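Local coordinates for protein CRISPR-associated endoribonuclease Cse3 (Thermus thermophilus, PDB 2Y8Y) that cleaves CRISPR transcripts as an RNA-specific endonuclease to produce CRISPR RNA, and keeps hold of that RNA after processing it, at residues E125-A128 with W129-R133; K109-A112 with A113-K116; S38-E42 with E43-R47. One frame throughout, in Å; residues are numbered along the deposited sequence.

Contact 1 (E125-A128 with W129-R133). With nucleotides of chain B.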
loop_
_atom_site.group_PDB
_atom_site.type_symbol
_atom_site.label_atom_id
_atom_site.label_comp_id
_atom_site.label_asym_id
_atom_site.label_seq_id
_atom_site.Cartn_x
_atom_site.Cartn_y
_atom_site.Cartn_z
ATOM N N GLU A 125 2.936 16.983 -10.568
ATOM C CA GLU A 125 2.289 17.132 -9.266
ATOM C C GLU A 125 2.338 15.813 -8.502
ATOM O O GLU A 125 2.531 15.795 -7.276
ATOM C CB GLU A 125 0.838 17.588 -9.433
ATOM C CG GLU A 125 0.717 19.041 -9.863
ATOM C CD GLU A 125 -0.650 19.402 -10.391
ATOM O OE1 GLU A 125 -1.451 18.503 -10.720
ATOM O OE2 GLU A 125 -0.921 20.617 -10.510
ATOM N N LYS A 126 2.169 14.703 -9.218
ATOM C CA LYS A 126 2.182 13.383 -8.597
ATOM C C LYS A 126 3.551 13.038 -8.013
ATOM O O LYS A 126 3.633 12.558 -6.877
ATOM C CB LYS A 126 1.727 12.326 -9.602
ATOM C CG LYS A 126 0.251 12.462 -9.947
ATOM C CD LYS A 126 -0.143 11.786 -11.238
ATOM C CE LYS A 126 -1.637 11.927 -11.457
ATOM N NZ LYS A 126 -2.028 11.514 -12.819
ATOM N N VAL A 127 4.612 13.319 -8.768
ATOM C CA VAL A 127 5.981 13.123 -8.282
ATOM C C VAL A 127 6.305 14.052 -7.107
ATOM O O VAL A 127 6.900 13.621 -6.118
ATOM C CB VAL A 127 7.010 13.283 -9.409
ATOM C CG1 VAL A 127 8.424 13.288 -8.839
ATOM C CG2 VAL A 127 6.853 12.140 -10.406
ATOM N N ALA A 128 5.891 15.312 -7.189
ATOM C CA ALA A 128 6.127 16.245 -6.088
ATOM C C ALA A 128 5.419 15.777 -4.820
ATOM O O ALA A 128 5.953 15.898 -3.710
ATOM C CB ALA A 128 5.686 17.663 -6.474
ATOM N N TRP A 129 4.208 15.261 -4.987
ATOM C CA TRP A 129 3.454 14.724 -3.871
ATOM C C TRP A 129 4.240 13.576 -3.230
ATOM O O TRP A 129 4.421 13.538 -2.008
ATOM C CB TRP A 129 2.083 14.241 -4.353
ATOM C CG TRP A 129 1.220 13.601 -3.282
ATOM C CD1 TRP A 129 0.357 14.252 -2.453
ATOM C CD2 TRP A 129 1.117 12.210 -2.952
ATOM N NE1 TRP A 129 -0.276 13.361 -1.624
ATOM C CE2 TRP A 129 0.169 12.092 -1.914
ATOM C CE3 TRP A 129 1.745 11.046 -3.424
ATOM C CZ2 TRP A 129 -0.173 10.869 -1.333
ATOM C CZ3 TRP A 129 1.396 9.814 -2.849
ATOM C CH2 TRP A 129 0.448 9.744 -1.814
ATOM N N LEU A 130 4.710 12.635 -4.042
ATOM C CA LEU A 130 5.476 11.507 -3.508
ATOM C C LEU A 130 6.690 12.024 -2.741
ATOM O O LEU A 130 6.977 11.554 -1.641
ATOM C CB LEU A 130 5.934 10.592 -4.638
ATOM C CG LEU A 130 6.812 9.428 -4.182
ATOM C CD1 LEU A 130 6.017 8.410 -3.351
ATOM C CD2 LEU A 130 7.375 8.801 -5.419
ATOM N N GLU A 131 7.408 12.987 -3.316
ATOM C CA GLU A 131 8.600 13.512 -2.648
ATOM C C GLU A 131 8.253 14.104 -1.293
ATOM O O GLU A 131 8.965 13.880 -0.300
ATOM C CB GLU A 131 9.305 14.553 -3.517
ATOM C CG GLU A 131 9.966 13.946 -4.734
ATOM C CD GLU A 131 10.419 14.983 -5.744
ATOM O OE1 GLU A 131 9.887 16.113 -5.721
ATOM O OE2 GLU A 131 11.288 14.649 -6.581
ATOM N N ARG A 132 7.179 14.882 -1.241
ATOM C CA ARG A 132 6.767 15.505 0.010
ATOM C C ARG A 132 6.333 14.456 1.042
ATOM O O ARG A 132 6.702 14.547 2.210
ATOM C CB ARG A 132 5.627 16.506 -0.242
ATOM C CG ARG A 132 5.218 17.284 0.989
ATOM C CD ARG A 132 4.056 18.243 0.720
ATOM N NE ARG A 132 2.843 17.546 0.294
ATOM C CZ ARG A 132 2.068 16.826 1.101
ATOM N NH1 ARG A 132 2.365 16.699 2.388
ATOM N NH2 ARG A 132 0.987 16.232 0.621
ATOM N N ARG A 133 5.538 13.482 0.616
ATOM C CA ARG A 133 5.093 12.436 1.531
ATOM C C ARG A 133 6.281 11.671 2.090
ATOM O O ARG A 133 6.328 11.372 3.294
ATOM C CB ARG A 133 4.150 11.432 0.850
ATOM C CG ARG A 133 2.785 11.983 0.384
ATOM C CD ARG A 133 1.967 12.624 1.495
ATOM N NE ARG A 133 1.660 11.724 2.605
ATOM C CZ ARG A 133 0.423 11.508 3.069
ATOM N NH1 ARG A 133 -0.625 12.080 2.492
ATOM N NH2 ARG A 133 0.238 10.688 4.085
ATOM P P G B 14 -0.613 15.556 4.081
ATOM O OP1 G B 14 0.635 14.896 3.652
ATOM O OP2 G B 14 -1.730 15.660 3.111
ATOM O "O5'" G B 14 -1.153 14.914 5.422
ATOM C "C5'" G B 14 -0.290 14.760 6.539
ATOM C "C4'" G B 14 -1.056 14.387 7.775
ATOM O "O4'" G B 14 -1.987 15.446 8.134
ATOM C "C3'" G B 14 -1.947 13.174 7.663
ATOM O "O3'" G B 14 -1.230 11.960 7.697
ATOM C "C2'" G B 14 -2.877 13.372 8.845
ATOM O "O2'" G B 14 -2.200 13.104 10.069
ATOM C "C1'" G B 14 -3.130 14.877 8.741
ATOM N N9 G B 14 -4.293 15.139 7.883
ATOM C C8 G B 14 -4.333 15.492 6.550
ATOM N N7 G B 14 -5.557 15.555 6.100
ATOM C C5 G B 14 -6.356 15.185 7.176
ATOM C C6 G B 14 -7.766 15.055 7.286
ATOM O O6 G B 14 -8.628 15.245 6.420
ATOM N N1 G B 14 -8.147 14.643 8.559
ATOM C C2 G B 14 -7.278 14.391 9.602
ATOM N N2 G B 14 -7.826 14.009 10.763
ATOM N N3 G B 14 -5.962 14.518 9.514
ATOM C C4 G B 14 -5.580 14.911 8.280
ATOM P P G B 15 -1.778 10.675 6.906
ATOM O OP1 G B 15 -0.755 9.611 7.070
ATOM O OP2 G B 15 -2.146 11.095 5.534
ATOM O "O5'" G B 15 -3.099 10.289 7.697
ATOM C "C5'" G B 15 -3.023 9.766 9.009
ATOM C "C4'" G B 15 -4.389 9.586 9.610
ATOM O "O4'" G B 15 -5.117 10.845 9.613
ATOM C "C3'" G B 15 -5.333 8.662 8.878
ATOM O "O3'" G B 15 -5.001 7.296 9.015
ATOM C "C2'" G B 15 -6.655 9.043 9.519
ATOM O "O2'" G B 15 -6.711 8.578 10.857
ATOM C "C1'" G B 15 -6.510 10.568 9.545
ATOM N N9 G B 15 -7.056 11.153 8.310
ATOM C C8 G B 15 -6.405 11.601 7.185
ATOM N N7 G B 15 -7.236 11.974 6.246
ATOM C C5 G B 15 -8.491 11.728 6.772
ATOM C C6 G B 15 -9.777 11.926 6.217
ATOM O O6 G B 15 -10.068 12.377 5.112
ATOM N N1 G B 15 -10.789 11.534 7.096
ATOM C C2 G B 15 -10.584 11.006 8.345
ATOM N N2 G B 15 -11.687 10.684 9.044
ATOM N N3 G B 15 -9.393 10.826 8.881
ATOM C C4 G B 15 -8.398 11.202 8.035
#
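Val127 and Glu131 stand one turn apart on helix 123-136, and their side chains cross at an angle. With CG1 of Val127 anti to the backbone N (chi1 171°), that methyl lies 3.9 Å from OE2 of Glu131. The glutamate runs extended back over the preceding turn, and its CG comes within 3.4 Å of the Val127 carbonyl O. The same carbonyl accepts from N of Glu131 at 2.9 Å, with an N-H...O angle of 163°. Ala128 is enclosed by the turn that follows it: its O takes the N-H of Arg132 at 2.9 Å, its CB lies against N of Trp129, and OE1 of Glu131 rests beside its CA.

Trp129 turns to another side of the helix. Its N bonds to the Glu125 O, and its CB packs against that O and the O of Lys126. The indole then leads off to meet Arg133, whose CG sits 3.4 Å above the ring plane, over its centre. Leu120, Val200, Ala105 and Pro107 also touch the Trp129 side chain, and Val200 touches Arg133 as well.

From this base the two arginines reach the RNA. Arg132 NH1 approaches OP1 of G14 of chain B in the guanidinium plane, at 2.8 Å, and its NH2 adds a weak bond to the same oxygen. Arg133 holds a face of its guanidinium over that OP1, but gives NH2 to OP2 of G15 of chain B at 2.8 Å. Glu136 forms a salt bridge with Arg133 NE, a second partner for the guanidinium besides the phosphates.

Two successive phosphates are thus met by adjacent residues of one helical turn, chiefly through charge and hydrogen bonding to the phosphate oxygens of the RNA, a mode of binding that does not itself read the bases.

Contact 2 (K109-A112 with A113-K116). With nucleotides of chain B.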
loop_
_atom_site.group_PDB
_atom_site.type_symbol
_atom_site.label_atom_id
_atom_site.label_comp_id
_atom_site.label_asym_id
_atom_site.label_seq_id
_atom_site.Cartn_x
_atom_site.Cartn_y
_atom_site.Cartn_z
ATOM N N LYS A 109 -4.869 16.274 -2.849
ATOM C CA LYS A 109 -4.823 17.451 -1.984
ATOM C C LYS A 109 -6.240 17.751 -1.541
ATOM O O LYS A 109 -7.208 17.348 -2.195
ATOM C CB LYS A 109 -4.263 18.658 -2.740
ATOM C CG LYS A 109 -5.188 19.145 -3.848
ATOM C CD LYS A 109 -4.540 20.170 -4.764
ATOM C CE LYS A 109 -4.318 21.492 -4.081
ATOM N NZ LYS A 109 -3.914 22.518 -5.091
ATOM N N ARG A 110 -6.377 18.454 -0.425
ATOM C CA ARG A 110 -7.691 18.970 -0.050
ATOM C C ARG A 110 -7.759 20.424 -0.496
ATOM O O ARG A 110 -6.932 21.242 -0.102
ATOM C CB ARG A 110 -7.942 18.849 1.460
ATOM C CG ARG A 110 -9.404 19.156 1.826
ATOM C CD ARG A 110 -9.721 18.906 3.311
ATOM N NE ARG A 110 -9.444 17.541 3.725
ATOM C CZ ARG A 110 -10.232 16.504 3.463
ATOM N NH1 ARG A 110 -11.360 16.673 2.781
ATOM N NH2 ARG A 110 -9.883 15.290 3.866
ATOM N N LEU A 111 -8.710 20.727 -1.372
ATOM C CA LEU A 111 -8.873 22.090 -1.848
ATOM C C LEU A 111 -9.264 23.031 -0.717
ATOM O O LEU A 111 -10.215 22.773 0.021
ATOM C CB LEU A 111 -9.928 22.153 -2.950
ATOM C CG LEU A 111 -9.603 21.373 -4.224
ATOM C CD1 LEU A 111 -10.818 21.332 -5.134
ATOM C CD2 LEU A 111 -8.415 21.983 -4.942
ATOM N N ALA A 112 -8.553 24.148 -0.613
ATOM C CA ALA A 112 -8.842 25.127 0.428
ATOM C C ALA A 112 -10.236 25.722 0.232
ATOM O O ALA A 112 -10.943 25.997 1.204
ATOM C CB ALA A 112 -7.789 26.217 0.427
ATOM N N ALA A 113 -10.642 25.886 -1.024
ATOM C CA ALA A 113 -11.885 26.588 -1.326
ATOM C C ALA A 113 -13.134 25.743 -1.069
ATOM O O ALA A 113 -14.205 26.287 -0.778
ATOM C CB ALA A 113 -11.872 27.093 -2.766
ATOM N N THR A 114 -13.010 24.424 -1.170
ATOM C CA THR A 114 -14.189 23.566 -1.104
ATOM C C THR A 114 -14.161 22.534 -0.001
ATOM O O THR A 114 -15.199 21.967 0.336
ATOM C CB THR A 114 -14.393 22.800 -2.416
ATOM O OG1 THR A 114 -13.360 21.816 -2.555
ATOM C CG2 THR A 114 -14.361 23.752 -3.596
ATOM N N GLY A 115 -12.983 22.285 0.563
ATOM C CA GLY A 115 -12.840 21.276 1.590
ATOM C C GLY A 115 -12.846 19.852 1.061
ATOM O O GLY A 115 -12.835 18.905 1.845
ATOM N N LYS A 116 -12.881 19.701 -0.263
ATOM C CA LYS A 116 -12.942 18.362 -0.857
ATOM C C LYS A 116 -11.562 17.855 -1.225
ATOM O O LYS A 116 -10.771 18.587 -1.813
ATOM C CB LYS A 116 -13.801 18.356 -2.121
ATOM C CG LYS A 116 -15.235 18.832 -1.905
ATOM C CD LYS A 116 -15.915 18.041 -0.797
ATOM C CE LYS A 116 -17.366 18.458 -0.621
ATOM N NZ LYS A 116 -17.478 19.831 -0.064
ATOM P P G B 12 -5.163 24.955 -2.473
ATOM O OP1 G B 12 -4.097 24.509 -3.410
ATOM O OP2 G B 12 -6.545 24.489 -2.694
ATOM O "O5'" G B 12 -4.719 24.658 -0.981
ATOM C "C5'" G B 12 -4.653 23.331 -0.501
ATOM C "C4'" G B 12 -3.999 23.284 0.845
ATOM O "O4'" G B 12 -4.842 23.947 1.818
ATOM C "C3'" G B 12 -3.790 21.911 1.440
ATOM O "O3'" G B 12 -2.679 21.250 0.883
ATOM C "C2'" G B 12 -3.625 22.238 2.915
ATOM O "O2'" G B 12 -2.346 22.804 3.154
ATOM C "C1'" G B 12 -4.666 23.338 3.078
ATOM N N9 G B 12 -5.961 22.817 3.526
ATOM C C8 G B 12 -7.102 22.616 2.787
ATOM N N7 G B 12 -8.091 22.160 3.506
ATOM C C5 G B 12 -7.560 22.091 4.793
ATOM C C6 G B 12 -8.155 21.689 6.008
ATOM O O6 G B 12 -9.317 21.300 6.192
ATOM N N1 G B 12 -7.238 21.765 7.062
ATOM C C2 G B 12 -5.936 22.192 6.980
ATOM N N2 G B 12 -5.209 22.210 8.114
ATOM N N3 G B 12 -5.375 22.574 5.849
ATOM C C4 G B 12 -6.247 22.493 4.820
ATOM P P U B 13 -2.552 19.661 0.961
ATOM O OP1 U B 13 -1.435 19.282 0.066
ATOM O OP2 U B 13 -3.881 19.077 0.725
ATOM O "O5'" U B 13 -2.161 19.395 2.477
ATOM C "C5'" U B 13 -0.887 19.729 2.981
ATOM C "C4'" U B 13 -0.804 19.402 4.443
ATOM O "O4'" U B 13 -1.757 20.210 5.181
ATOM C "C3'" U B 13 -1.194 17.990 4.826
ATOM O "O3'" U B 13 -0.200 17.039 4.530
ATOM C "C2'" U B 13 -1.497 18.147 6.311
ATOM O "O2'" U B 13 -0.298 18.348 7.051
ATOM C "C1'" U B 13 -2.264 19.463 6.278
ATOM N N1 U B 13 -3.704 19.222 6.069
ATOM C C2 U B 13 -4.452 18.930 7.188
ATOM O O2 U B 13 -3.971 18.892 8.306
ATOM N N3 U B 13 -5.783 18.682 6.983
ATOM C C4 U B 13 -6.422 18.683 5.755
ATOM O O4 U B 13 -7.623 18.435 5.726
ATOM C C5 U B 13 -5.580 18.966 4.628
ATOM C C6 U B 13 -4.275 19.214 4.807
ATOM P P G B 14 -0.613 15.556 4.081
ATOM O OP1 G B 14 0.635 14.896 3.652
ATOM O OP2 G B 14 -1.730 15.660 3.111
ATOM O "O5'" G B 14 -1.153 14.914 5.422
ATOM C "C5'" G B 14 -0.290 14.760 6.539
ATOM C "C4'" G B 14 -1.056 14.387 7.775
ATOM O "O4'" G B 14 -1.987 15.446 8.134
ATOM C "C3'" G B 14 -1.947 13.174 7.663
ATOM O "O3'" G B 14 -1.230 11.960 7.697
ATOM C "C2'" G B 14 -2.877 13.372 8.845
ATOM O "O2'" G B 14 -2.200 13.104 10.069
ATOM C "C1'" G B 14 -3.130 14.877 8.741
ATOM N N9 G B 14 -4.293 15.139 7.883
ATOM C C8 G B 14 -4.333 15.492 6.550
ATOM N N7 G B 14 -5.557 15.555 6.100
ATOM C C5 G B 14 -6.356 15.185 7.176
ATOM C C6 G B 14 -7.766 15.055 7.286
ATOM O O6 G B 14 -8.628 15.245 6.420
ATOM N N1 G B 14 -8.147 14.643 8.559
ATOM C C2 G B 14 -7.278 14.391 9.602
ATOM N N2 G B 14 -7.826 14.009 10.763
ATOM N N3 G B 14 -5.962 14.518 9.514
ATOM C C4 G B 14 -5.580 14.911 8.280
#
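Arg110 reaches across to Gly115 where strand 98-110 runs out into the turn before strand 117-119, and along the way it touches three bases of the RNA. CB lies 3.9 Å from N7 of G12 of chain B. CG passes over to the loop, 3.4 Å from the Gly115 O, and CD lies between that oxygen and O4 of U13 of chain B. A bend at chi3 (-58°) ends the extended part of the chain and swings the guanidinium across the bases. There NE donates to U13 O4 at 2.8 Å. NH2 donates to O6 of G14 of chain B, also at 2.8 Å, and NH1 turns to the protein, bonding to the Gly115 O at 2.8 Å with that oxygen only 5° out of the guanidinium plane.

The loop that supplies this acceptor is itself closed by backbone bonds. Leu111 N donates to the Lys116 O at 3.0 Å, and Gly115, with a positive phi of 76°, returns its N to the Leu111 O at 2.9 Å. Thr114 OG1 takes the N-H of Lys116 in an ST turn and lies alongside CB of Leu111.

Phosphates frame the site: Lys109 NZ and Ala112 N bond to different oxygens of the G12 phosphate, while Arg110 N meets OP2 of U13.

O4 of uracil and O6 of guanine lie on the major-groove edges of their bases, and the arrangement is consistent with recognition of keto-bearing bases at these positions; an amino group there would not accept. Together with the two base oxygens, the Gly115 carbonyl holds the guanidinium in this rotation.

Contact 3 (S38-E42 with E43-R47). With nucleotides of chain B.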
loop_
_atom_site.group_PDB
_atom_site.type_symbol
_atom_site.label_atom_id
_atom_site.label_comp_id
_atom_site.label_asym_id
_atom_site.label_seq_id
_atom_site.Cartn_x
_atom_site.Cartn_y
_atom_site.Cartn_z
ATOM N N SER A 38 -9.844 -9.276 12.094
ATOM C CA SER A 38 -11.081 -8.641 12.550
ATOM C C SER A 38 -11.028 -8.114 13.983
ATOM O O SER A 38 -11.388 -6.967 14.245
ATOM C CB SER A 38 -12.266 -9.594 12.378
ATOM O OG SER A 38 -13.458 -9.016 12.877
ATOM N N ARG A 39 -10.581 -8.943 14.919
ATOM C CA ARG A 39 -10.520 -8.495 16.303
ATOM C C ARG A 39 -9.517 -7.367 16.499
ATOM O O ARG A 39 -9.788 -6.403 17.221
ATOM C CB ARG A 39 -10.203 -9.649 17.249
ATOM C CG ARG A 39 -10.124 -9.214 18.709
ATOM C CD ARG A 39 -10.396 -10.378 19.645
ATOM N NE ARG A 39 -9.425 -11.448 19.458
ATOM C CZ ARG A 39 -8.174 -11.399 19.901
ATOM N NH1 ARG A 39 -7.744 -10.325 20.552
ATOM N NH2 ARG A 39 -7.353 -12.418 19.689
ATOM N N ALA A 40 -8.347 -7.484 15.873
ATOM C CA ALA A 40 -7.337 -6.445 16.001
ATOM C C ALA A 40 -7.874 -5.111 15.482
ATOM O O ALA A 40 -7.594 -4.054 16.050
ATOM C CB ALA A 40 -6.053 -6.837 15.274
ATOM N N LEU A 41 -8.666 -5.165 14.417
ATOM C CA LEU A 41 -9.270 -3.951 13.860
ATOM C C LEU A 41 -10.222 -3.323 14.872
ATOM O O LEU A 41 -10.156 -2.117 15.135
ATOM C CB LEU A 41 -9.993 -4.251 12.540
ATOM C CG LEU A 41 -9.094 -4.394 11.305
ATOM C CD1 LEU A 41 -9.847 -5.036 10.149
ATOM C CD2 LEU A 41 -8.533 -3.049 10.857
ATOM N N GLU A 42 -11.088 -4.150 15.449
ATOM C CA GLU A 42 -12.043 -3.686 16.451
ATOM C C GLU A 42 -11.342 -3.095 17.667
ATOM O O GLU A 42 -11.870 -2.201 18.324
ATOM C CB GLU A 42 -12.958 -4.827 16.883
ATOM C CG GLU A 42 -13.877 -5.315 15.782
ATOM C CD GLU A 42 -14.957 -6.242 16.293
ATOM O OE1 GLU A 42 -14.936 -6.574 17.498
ATOM O OE2 GLU A 42 -15.830 -6.634 15.491
ATOM N N GLU A 43 -10.146 -3.593 17.961
ATOM C CA GLU A 43 -9.397 -3.138 19.129
ATOM C C GLU A 43 -8.457 -1.965 18.842
ATOM O O GLU A 43 -7.731 -1.518 19.730
ATOM C CB GLU A 43 -8.637 -4.308 19.759
ATOM C CG GLU A 43 -9.568 -5.387 20.289
ATOM C CD GLU A 43 -8.850 -6.601 20.837
ATOM O OE1 GLU A 43 -7.622 -6.705 20.670
ATOM O OE2 GLU A 43 -9.526 -7.459 21.439
ATOM N N GLY A 44 -8.475 -1.467 17.607
ATOM C CA GLY A 44 -7.677 -0.315 17.225
ATOM C C GLY A 44 -6.193 -0.591 17.117
ATOM O O GLY A 44 -5.376 0.327 17.199
ATOM N N ARG A 45 -5.834 -1.856 16.913
ATOM C CA ARG A 45 -4.429 -2.240 16.880
ATOM C C ARG A 45 -3.921 -2.490 15.470
ATOM O O ARG A 45 -2.773 -2.902 15.288
ATOM C CB ARG A 45 -4.193 -3.516 17.698
ATOM C CG ARG A 45 -4.595 -3.448 19.163
ATOM C CD ARG A 45 -4.193 -4.726 19.898
ATOM N NE ARG A 45 -5.122 -5.844 19.695
ATOM C CZ ARG A 45 -4.852 -6.953 19.007
ATOM N NH1 ARG A 45 -3.670 -7.123 18.427
ATOM N NH2 ARG A 45 -5.768 -7.906 18.910
ATOM N N GLU A 46 -4.764 -2.240 14.468
ATOM C CA GLU A 46 -4.447 -2.699 13.120
ATOM C C GLU A 46 -4.505 -1.588 12.047
ATOM O O GLU A 46 -5.292 -0.631 12.139
ATOM C CB GLU A 46 -5.353 -3.884 12.766
ATOM C CG GLU A 46 -5.043 -4.604 11.452
ATOM C CD GLU A 46 -3.605 -5.088 11.363
ATOM O OE1 GLU A 46 -3.315 -6.217 11.830
ATOM O OE2 GLU A 46 -2.782 -4.348 10.800
ATOM N N ARG A 47 -3.638 -1.725 11.049
ATOM C CA ARG A 47 -3.695 -0.931 9.829
ATOM C C ARG A 47 -3.484 -1.910 8.686
ATOM O O ARG A 47 -2.357 -2.167 8.267
ATOM C CB ARG A 47 -2.617 0.157 9.831
ATOM C CG ARG A 47 -2.454 0.923 8.491
ATOM C CD ARG A 47 -3.699 1.747 8.102
ATOM N NE ARG A 47 -4.651 0.993 7.295
ATOM C CZ ARG A 47 -5.827 1.463 6.908
ATOM N NH1 ARG A 47 -6.174 2.692 7.270
ATOM N NH2 ARG A 47 -6.642 0.723 6.170
ATOM P P A B 18 -15.576 0.572 4.092
ATOM O OP1 A B 18 -14.787 0.731 2.859
ATOM O OP2 A B 18 -16.994 1.018 4.098
ATOM O "O5'" A B 18 -15.477 -0.936 4.592
ATOM C "C5'" A B 18 -16.272 -1.416 5.667
ATOM C "C4'" A B 18 -16.349 -2.921 5.649
ATOM O "O4'" A B 18 -15.054 -3.490 5.983
ATOM C "C3'" A B 18 -17.288 -3.560 6.656
ATOM O "O3'" A B 18 -18.648 -3.505 6.267
ATOM C "C2'" A B 18 -16.736 -4.975 6.753
ATOM O "O2'" A B 18 -17.110 -5.744 5.618
ATOM C "C1'" A B 18 -15.234 -4.706 6.683
ATOM N N9 A B 18 -14.653 -4.565 8.030
ATOM C C8 A B 18 -14.227 -3.430 8.676
ATOM N N7 A B 18 -13.767 -3.655 9.885
ATOM C C5 A B 18 -13.916 -5.029 10.051
ATOM C C6 A B 18 -13.620 -5.910 11.109
ATOM N N6 A B 18 -13.092 -5.524 12.274
ATOM N N1 A B 18 -13.888 -7.221 10.930
ATOM C C2 A B 18 -14.422 -7.625 9.771
ATOM N N3 A B 18 -14.740 -6.893 8.707
ATOM C C4 A B 18 -14.461 -5.597 8.914
ATOM P P U B 19 -19.800 -3.389 7.385
ATOM O OP1 U B 19 -21.102 -3.350 6.673
ATOM O OP2 U B 19 -19.438 -2.253 8.267
ATOM O "O5'" U B 19 -19.660 -4.761 8.184
ATOM C "C5'" U B 19 -19.873 -6.010 7.540
ATOM C "C4'" U B 19 -19.581 -7.165 8.467
ATOM O "O4'" U B 19 -18.186 -7.133 8.870
ATOM C "C3'" U B 19 -20.344 -7.172 9.781
ATOM O "O3'" U B 19 -21.660 -7.684 9.654
ATOM C "C2'" U B 19 -19.445 -8.006 10.685
ATOM O "O2'" U B 19 -19.602 -9.391 10.412
ATOM C "C1'" U B 19 -18.058 -7.575 10.205
ATOM N N1 U B 19 -17.507 -6.466 11.019
ATOM C C2 U B 19 -16.969 -6.790 12.249
ATOM O O2 U B 19 -16.942 -7.930 12.673
ATOM N N3 U B 19 -16.471 -5.732 12.966
ATOM C C4 U B 19 -16.453 -4.406 12.588
ATOM O O4 U B 19 -15.968 -3.571 13.353
ATOM C C5 U B 19 -17.025 -4.146 11.299
ATOM C C6 U B 19 -17.520 -5.163 10.578
ATOM P P G B 16 -5.478 6.225 7.913
ATOM O OP1 G B 16 -4.835 4.940 8.275
ATOM O OP2 G B 16 -5.222 6.805 6.562
ATOM O "O5'" G B 16 -7.044 6.141 8.142
ATOM C "C5'" G B 16 -7.582 5.614 9.342
ATOM C "C4'" G B 16 -9.089 5.673 9.338
ATOM O "O4'" G B 16 -9.535 7.041 9.155
ATOM C "C3'" G B 16 -9.791 4.920 8.218
ATOM O "O3'" G B 16 -9.846 3.527 8.447
ATOM C "C2'" G B 16 -11.157 5.589 8.205
ATOM O "O2'" G B 16 -11.940 5.148 9.304
ATOM C "C1'" G B 16 -10.765 7.043 8.444
ATOM N N9 G B 16 -10.581 7.756 7.169
ATOM C C8 G B 16 -9.406 8.085 6.532
ATOM N N7 G B 16 -9.622 8.696 5.396
ATOM C C5 G B 16 -11.008 8.752 5.275
ATOM C C6 G B 16 -11.821 9.299 4.250
ATOM O O6 G B 16 -11.477 9.867 3.201
ATOM N N1 G B 16 -13.170 9.145 4.532
ATOM C C2 G B 16 -13.677 8.552 5.663
ATOM N N2 G B 16 -15.018 8.499 5.761
ATOM N N3 G B 16 -12.925 8.036 6.626
ATOM C C4 G B 16 -11.610 8.176 6.368
HETATM O O HOH W 1 -7.215 -0.643 14.067
#
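Ala40 and Arg45 make the close side of this helix end: one face of the Arg45 guanidinium lies over the Ala40 methyl, whose CB stands 3.6 Å above the plane and toward its rim. The same methyl also meets CB of Glu46 at 3.9 Å, and CD2 of Leu41 packs on that Glu46 CB at 3.8 Å. The backbone closes the turn as well. Arg45 N bonds to the Ala40 O at 2.9 Å and Gly44 N to the Leu41 O, the two bonds of a Schellman motif, with Gly44 at positive phi (72°).

The exposed flank is looser. Glu43 lies across Arg39, its OE2 at the edge of that guanidinium, but the salt bridge to Arg39 NH1 is long and weak at 3.5 Å. A firmer grip comes from Arg45: a bend at chi3 (-80°) brings its guanidinium back to the Glu43 carboxylate, where NE and NH2 sit side-on to the single oxygen OE1, NE at 2.8 Å. One carboxylate thus serves both arginines, whose NH1 (Arg39) and NH2 (Arg45) come within 3.5 Å of each other; its charge should offset part of their repulsion.

A further side of the helix faces RNA: Ser38 bonds through OG and its carbonyl to the A18 base of chain B, and Glu42 OE2 accepts from N3 of U19 of chain B, at 2.8 Å.

Beyond the turn, Glu46 bonds to Thr69 OG1 and Leu68 N, just past strand 62-67. Arg47, which gives NH1 to a phosphate oxygen of G16 of chain B, then carries the chain toward strand 49-52, the outermost neighbour of 62-67 in the four-stranded sheet.

The three contacts are separate in the protein and joined by the RNA. Contacts 1 and 2 have centres 18 Å apart and nearest atoms about 6 Å apart; they share G14 of chain B, contact 2 meeting its base and contact 1 its phosphate. Contact 3 lies about 30 Å, centre to centre, from each of them, and across the chain's centre from contact 1. Followed 5' to 3', the RNA passes from contact 2 (G12 to G14) to contact 1 (G14, G15) and then contact 3 (G16, A18, U19). All three lie away from Tyr27, inferred to stabilise the transition state; they bond to RNA phosphates, and contacts 2 and 3 also to bases, consistent with a part in binding it.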